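Local coordinates for maltose/maltodextrin-binding protein (Thermus thermophilus, PDB 2GH9), which binds maltotriose, probably as the periplasmic receptor that supplies maltodextrins to an uptake system, at residues I3-H8 with T30-V35; V59-H64 with Q269-N274. All blocks are in the same frame, centred on the assembly; numbering follows the deposited sequence.

Interaction 1: residues I3-H8 with T30-V35. With GLC (alpha-D-glucopyranose), chain B.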
# COMPACT_ATOMS: atom_id res chain seq x y z
N ILE A 3 -19.93 -3.01 -18.86
CA ILE A 3 -18.86 -2.15 -18.32
C ILE A 3 -17.63 -2.99 -18.03
O ILE A 3 -17.75 -4.19 -17.81
CB ILE A 3 -19.29 -1.39 -17.06
CG1 ILE A 3 -19.89 -2.35 -16.01
CG2 ILE A 3 -20.26 -0.26 -17.43
CD1 ILE A 3 -19.96 -1.76 -14.66
N THR A 4 -16.45 -2.37 -18.06
CA THR A 4 -15.21 -3.07 -17.78
C THR A 4 -14.54 -2.51 -16.53
O THR A 4 -14.60 -1.30 -16.25
CB THR A 4 -14.24 -3.07 -18.97
OG1 THR A 4 -13.74 -1.75 -19.19
CG2 THR A 4 -14.96 -3.56 -20.24
N VAL A 5 -13.94 -3.42 -15.76
CA VAL A 5 -13.23 -3.11 -14.52
C VAL A 5 -11.79 -3.55 -14.67
O VAL A 5 -11.54 -4.70 -14.97
CB VAL A 5 -13.84 -3.88 -13.31
CG1 VAL A 5 -13.10 -3.54 -11.98
CG2 VAL A 5 -15.31 -3.57 -13.20
N TRP A 6 -10.85 -2.62 -14.49
CA TRP A 6 -9.44 -2.99 -14.30
C TRP A 6 -9.17 -3.24 -12.84
O TRP A 6 -9.60 -2.45 -11.98
CB TRP A 6 -8.53 -1.87 -14.79
CG TRP A 6 -8.43 -1.80 -16.26
CD1 TRP A 6 -8.91 -2.70 -17.17
CD2 TRP A 6 -7.77 -0.78 -17.02
NE1 TRP A 6 -8.62 -2.29 -18.44
CE2 TRP A 6 -7.91 -1.12 -18.38
CE3 TRP A 6 -7.10 0.40 -16.67
CZ2 TRP A 6 -7.38 -0.33 -19.40
CZ3 TRP A 6 -6.58 1.18 -17.68
CH2 TRP A 6 -6.72 0.81 -19.04
N THR A 7 -8.49 -4.35 -12.54
CA THR A 7 -8.11 -4.67 -11.16
C THR A 7 -6.70 -5.27 -11.05
O THR A 7 -6.27 -5.99 -11.94
CB THR A 7 -9.12 -5.66 -10.50
OG1 THR A 7 -8.82 -5.79 -9.12
CG2 THR A 7 -9.09 -7.02 -11.18
N HIS A 8 -6.04 -4.99 -9.94
CA HIS A 8 -4.74 -5.60 -9.59
C HIS A 8 -4.89 -6.74 -8.59
O HIS A 8 -3.90 -7.31 -8.09
CB HIS A 8 -3.75 -4.56 -9.04
CG HIS A 8 -4.27 -3.73 -7.90
ND1 HIS A 8 -4.09 -4.09 -6.58
CD2 HIS A 8 -4.90 -2.53 -7.88
CE1 HIS A 8 -4.62 -3.16 -5.80
NE2 HIS A 8 -5.09 -2.19 -6.56
N THR A 30 -26.62 -5.66 -16.60
CA THR A 30 -25.39 -5.13 -17.20
C THR A 30 -24.26 -6.11 -16.98
O THR A 30 -23.96 -6.46 -15.83
CB THR A 30 -25.01 -3.77 -16.60
OG1 THR A 30 -26.13 -2.88 -16.67
CG2 THR A 30 -23.82 -3.16 -17.35
N LYS A 31 -23.64 -6.54 -18.08
CA LYS A 31 -22.47 -7.41 -18.04
C LYS A 31 -21.26 -6.65 -17.50
O LYS A 31 -21.01 -5.51 -17.89
CB LYS A 31 -22.17 -7.99 -19.44
CG LYS A 31 -23.07 -9.20 -19.79
CD LYS A 31 -23.03 -9.59 -21.28
CE LYS A 31 -21.86 -10.53 -21.63
NZ LYS A 31 -21.79 -10.83 -23.11
N VAL A 32 -20.53 -7.27 -16.57
CA VAL A 32 -19.30 -6.68 -16.02
C VAL A 32 -18.10 -7.56 -16.38
O VAL A 32 -18.06 -8.75 -16.00
CB VAL A 32 -19.37 -6.52 -14.50
CG1 VAL A 32 -18.06 -5.88 -13.96
CG2 VAL A 32 -20.57 -5.69 -14.10
N GLU A 33 -17.15 -7.00 -17.12
CA GLU A 33 -15.92 -7.71 -17.44
C GLU A 33 -14.78 -7.28 -16.48
O GLU A 33 -14.40 -6.13 -16.43
CB GLU A 33 -15.50 -7.53 -18.92
CG GLU A 33 -14.57 -8.71 -19.41
CD GLU A 33 -13.78 -8.42 -20.68
OE1 GLU A 33 -14.33 -7.76 -21.61
OE2 GLU A 33 -12.61 -8.86 -20.77
N VAL A 34 -14.28 -8.25 -15.71
CA VAL A 34 -13.15 -8.00 -14.81
C VAL A 34 -11.85 -8.29 -15.58
O VAL A 34 -11.64 -9.39 -16.07
CB VAL A 34 -13.31 -8.84 -13.53
CG1 VAL A 34 -12.12 -8.62 -12.56
CG2 VAL A 34 -14.66 -8.50 -12.86
N VAL A 35 -11.01 -7.27 -15.72
CA VAL A 35 -9.76 -7.36 -16.46
C VAL A 35 -8.61 -7.16 -15.47
O VAL A 35 -8.54 -6.14 -14.77
CB VAL A 35 -9.73 -6.34 -17.65
CG1 VAL A 35 -8.38 -6.33 -18.36
CG2 VAL A 35 -10.84 -6.66 -18.67
C1 GLC B . -0.72 -6.39 -5.63
C2 GLC B . -1.62 -5.88 -4.51
C3 GLC B . -1.28 -4.44 -4.19
C4 GLC B . 0.21 -4.34 -3.81
C5 GLC B . 1.11 -4.87 -4.94
C6 GLC B . 2.58 -4.94 -4.50
O1 GLC B . -1.07 -5.72 -6.83
O2 GLC B . -3.02 -6.02 -4.87
O3 GLC B . -2.11 -3.91 -3.14
O4 GLC B . 0.55 -2.97 -3.67
O5 GLC B . 0.66 -6.17 -5.32
O6 GLC B . 3.42 -5.49 -5.53
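Glu-33 O accepts a 2.8 Å hydrogen bond from Val-5 N, with a weaker C-H...O contact from Thr-4 CA at 3.4 Å beside it. Val-35 O likewise accepts a hydrogen bond from Thr-7 N at 2.9 Å, with a weaker CA-H...O contact from Trp-6 beside it. Between them Val-35 N reaches Val-5 O at 2.7 Å, with a C=O...N angle of 178°. With two further bonds towards Ile-3, this alternation fixes Ile-3 to Trp-6 opposite Val-32 to Val-35 in parallel register, the strand axes 22° apart. On the face bearing Ile-3, Val-5, Val-32 and Val-34, the branches of Val-32 divide: CG1 meets Val-5 CG2 at 3.7 Å, CG2 lies beside Ile-3 CG1 at 3.9 Å. Phe-286 of helix 280-290 touches Ile-3, Val-5 and Val-32. On the other face Trp-6 presents the CD1 edge of its indole, near the ring plane, to Val-35 CB. Beyond the pairing, His-8 ND1 and O2 of the glucose of chain B share a 2.8 Å hydrogen bond, O2 at the ring edge and in its plane. Strand 3-7, helix 11-26 and strand 32-36 thus form a beta-alpha-beta crossover, with His-8 at the sugar pocket where strand 3-7 ends, as is usual for ligand sites in periplasmic binding proteins.

Interaction 2: residues V59-H64 with Q269-N274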
# COMPACT_ATOMS: atom_id res chain seq x y z
N VAL A 59 -11.87 1.43 -11.91
CA VAL A 59 -10.70 0.72 -11.37
C VAL A 59 -11.06 0.35 -9.96
O VAL A 59 -11.42 1.22 -9.17
CB VAL A 59 -9.40 1.55 -11.37
CG1 VAL A 59 -8.19 0.65 -10.98
CG2 VAL A 59 -9.14 2.18 -12.72
N VAL A 60 -11.04 -0.95 -9.69
CA VAL A 60 -11.24 -1.53 -8.36
C VAL A 60 -9.95 -2.28 -7.98
O VAL A 60 -9.75 -3.42 -8.43
CB VAL A 60 -12.40 -2.51 -8.38
CG1 VAL A 60 -12.61 -3.11 -7.00
CG2 VAL A 60 -13.69 -1.82 -8.88
N THR A 61 -9.04 -1.71 -7.18
CA THR A 61 -9.07 -0.37 -6.62
C THR A 61 -7.75 0.34 -6.96
O THR A 61 -6.79 -0.29 -7.42
CB THR A 61 -9.18 -0.43 -5.08
OG1 THR A 61 -8.28 -1.45 -4.57
CG2 THR A 61 -10.65 -0.74 -4.65
N VAL A 62 -7.70 1.64 -6.72
CA VAL A 62 -6.45 2.39 -6.79
C VAL A 62 -6.03 2.85 -5.40
O VAL A 62 -6.88 3.13 -4.56
CB VAL A 62 -6.57 3.66 -7.71
CG1 VAL A 62 -6.94 3.28 -9.16
CG2 VAL A 62 -7.56 4.74 -7.09
N PRO A 63 -4.71 2.96 -5.16
CA PRO A 63 -4.22 3.55 -3.92
C PRO A 63 -4.38 5.05 -4.00
O PRO A 63 -4.29 5.64 -5.08
CB PRO A 63 -2.74 3.16 -3.90
CG PRO A 63 -2.38 3.10 -5.34
CD PRO A 63 -3.60 2.59 -6.06
N HIS A 64 -4.64 5.67 -2.87
CA HIS A 64 -4.93 7.10 -2.83
C HIS A 64 -3.80 8.04 -3.24
O HIS A 64 -4.05 9.19 -3.57
CB HIS A 64 -5.45 7.50 -1.47
CG HIS A 64 -4.41 7.66 -0.41
ND1 HIS A 64 -4.09 6.66 0.48
CD2 HIS A 64 -3.65 8.73 -0.06
CE1 HIS A 64 -3.18 7.11 1.34
NE2 HIS A 64 -2.89 8.36 1.02
N GLN A 269 -7.23 2.24 -0.36
CA GLN A 269 -7.66 1.77 -1.66
C GLN A 269 -9.11 2.20 -1.88
O GLN A 269 -9.95 2.03 -1.02
CB GLN A 269 -7.55 0.25 -1.74
CG GLN A 269 -6.13 -0.30 -1.63
CD GLN A 269 -5.36 -0.30 -2.94
OE1 GLN A 269 -5.94 -0.38 -4.02
NE2 GLN A 269 -4.04 -0.24 -2.84
N GLY A 270 -9.38 2.74 -3.07
CA GLY A 270 -10.74 3.17 -3.41
C GLY A 270 -11.12 2.89 -4.83
O GLY A 270 -10.25 2.68 -5.72
N VAL A 271 -12.43 2.86 -5.07
CA VAL A 271 -12.94 2.66 -6.40
C VAL A 271 -13.04 4.03 -7.10
O VAL A 271 -13.56 5.00 -6.51
CB VAL A 271 -14.34 1.98 -6.40
CG1 VAL A 271 -14.81 1.79 -7.83
CG2 VAL A 271 -14.32 0.61 -5.61
N VAL A 272 -12.54 4.09 -8.33
CA VAL A 272 -12.65 5.31 -9.14
C VAL A 272 -13.38 5.01 -10.43
O VAL A 272 -13.28 3.91 -10.99
CB VAL A 272 -11.27 5.98 -9.44
CG1 VAL A 272 -10.62 6.49 -8.13
CG2 VAL A 272 -10.36 5.01 -10.20
N VAL A 273 -14.15 5.99 -10.88
CA VAL A 273 -14.89 5.86 -12.11
C VAL A 273 -14.19 6.72 -13.16
O VAL A 273 -13.72 7.80 -12.87
CB VAL A 273 -16.40 6.21 -11.89
CG1 VAL A 273 -17.15 6.31 -13.23
CG2 VAL A 273 -17.04 5.16 -11.01
N ASN A 274 -14.09 6.18 -14.37
CA ASN A 274 -13.51 6.87 -15.52
C ASN A 274 -14.41 8.03 -15.96
O ASN A 274 -15.58 7.82 -16.33
CB ASN A 274 -13.35 5.87 -16.66
CG ASN A 274 -12.58 6.41 -17.84
OD1 ASN A 274 -12.33 7.60 -17.94
ND2 ASN A 274 -12.17 5.52 -18.74
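Val-59 to Pro-63 pairs antiparallel with Gln-269 to Val-272 through two hydrogen-bonded pairs, Val-59 with Val-272 and Val-62 with Gly-270, and one non-hydrogen-bonded pair, Pro-63 with Gln-269, and the strand axes of 61-63 and 269-273 stand 124° apart. The one-residue shift in register between Val-59 and Val-62 is a beta bulge. It coincides with a corner in the chain at Val-60 and a cis peptide between Val-60 and Thr-61. Strand 265-273 is antiparallel to strand 58-63 and returns late in the sequence to lie between it and strand 104-113, the lobe topology of type II periplasmic binding proteins. The bond from Val-59 N to Val-272 O measures 3.0 Å and that from Val-62 N to Gly-270 O 2.9 Å; both are reciprocated.

Val-59, Val-62 and Val-272 pack together on one face of the sheet. Val-272 sends its two methyls to different partners: CG1 meets Val-62 CG2 at 3.7 Å, the side chains crossing at about a right angle, while CG2 approaches Val-59 CB at 3.8 Å. At the corner, Val-60 lies alongside Val-271, Val-60 CG2 being 3.9 Å from Val-271 CG1. Helix 39-49 covers Val-59 through Ile-42 and Phe-46; helix 280-290 reaches Val-60 and Val-271.

The polar end belongs to the sugar pocket, where Gln-269 and Pro-63 both touch bound glucose. The Gln-269 chain bends at chi2 (-84°), and its amide end lies close to Thr-61 and Pro-63. NE2 is hydrogen-bonded to Glu-113 OE2 and lies 3.8 Å from Pro-63 CB. OE1 accepts a 2.6 Å hydrogen bond from Thr-61 OG1, which sits 20° off the amide plane.

Overall arrangement
From the N terminus, strand 3-7 leads through helix 11-26 to strand 32-36, and interaction 1 closes this short loop of 21 intervening residues. The chain then passes helix 39-49 and enters strand 58-63, the other neighbour of strand 3-7. Interaction 2 opens here and closes only after 204 residues, when strand 265-273 returns to the same sheet. The two loops therefore follow in series, neither nesting nor crossing. Their centres lie about 13 Å apart, and strand 3-7 bridges them: Thr-7 OG1 is 2.6 Å from Val-60 O, probably a hydrogen bond. One end of each contact reaches the sugar pocket, through His-8 and through Pro-63 and Gln-269; there His-8 NE2 bonds weakly to Gln-269 OE1.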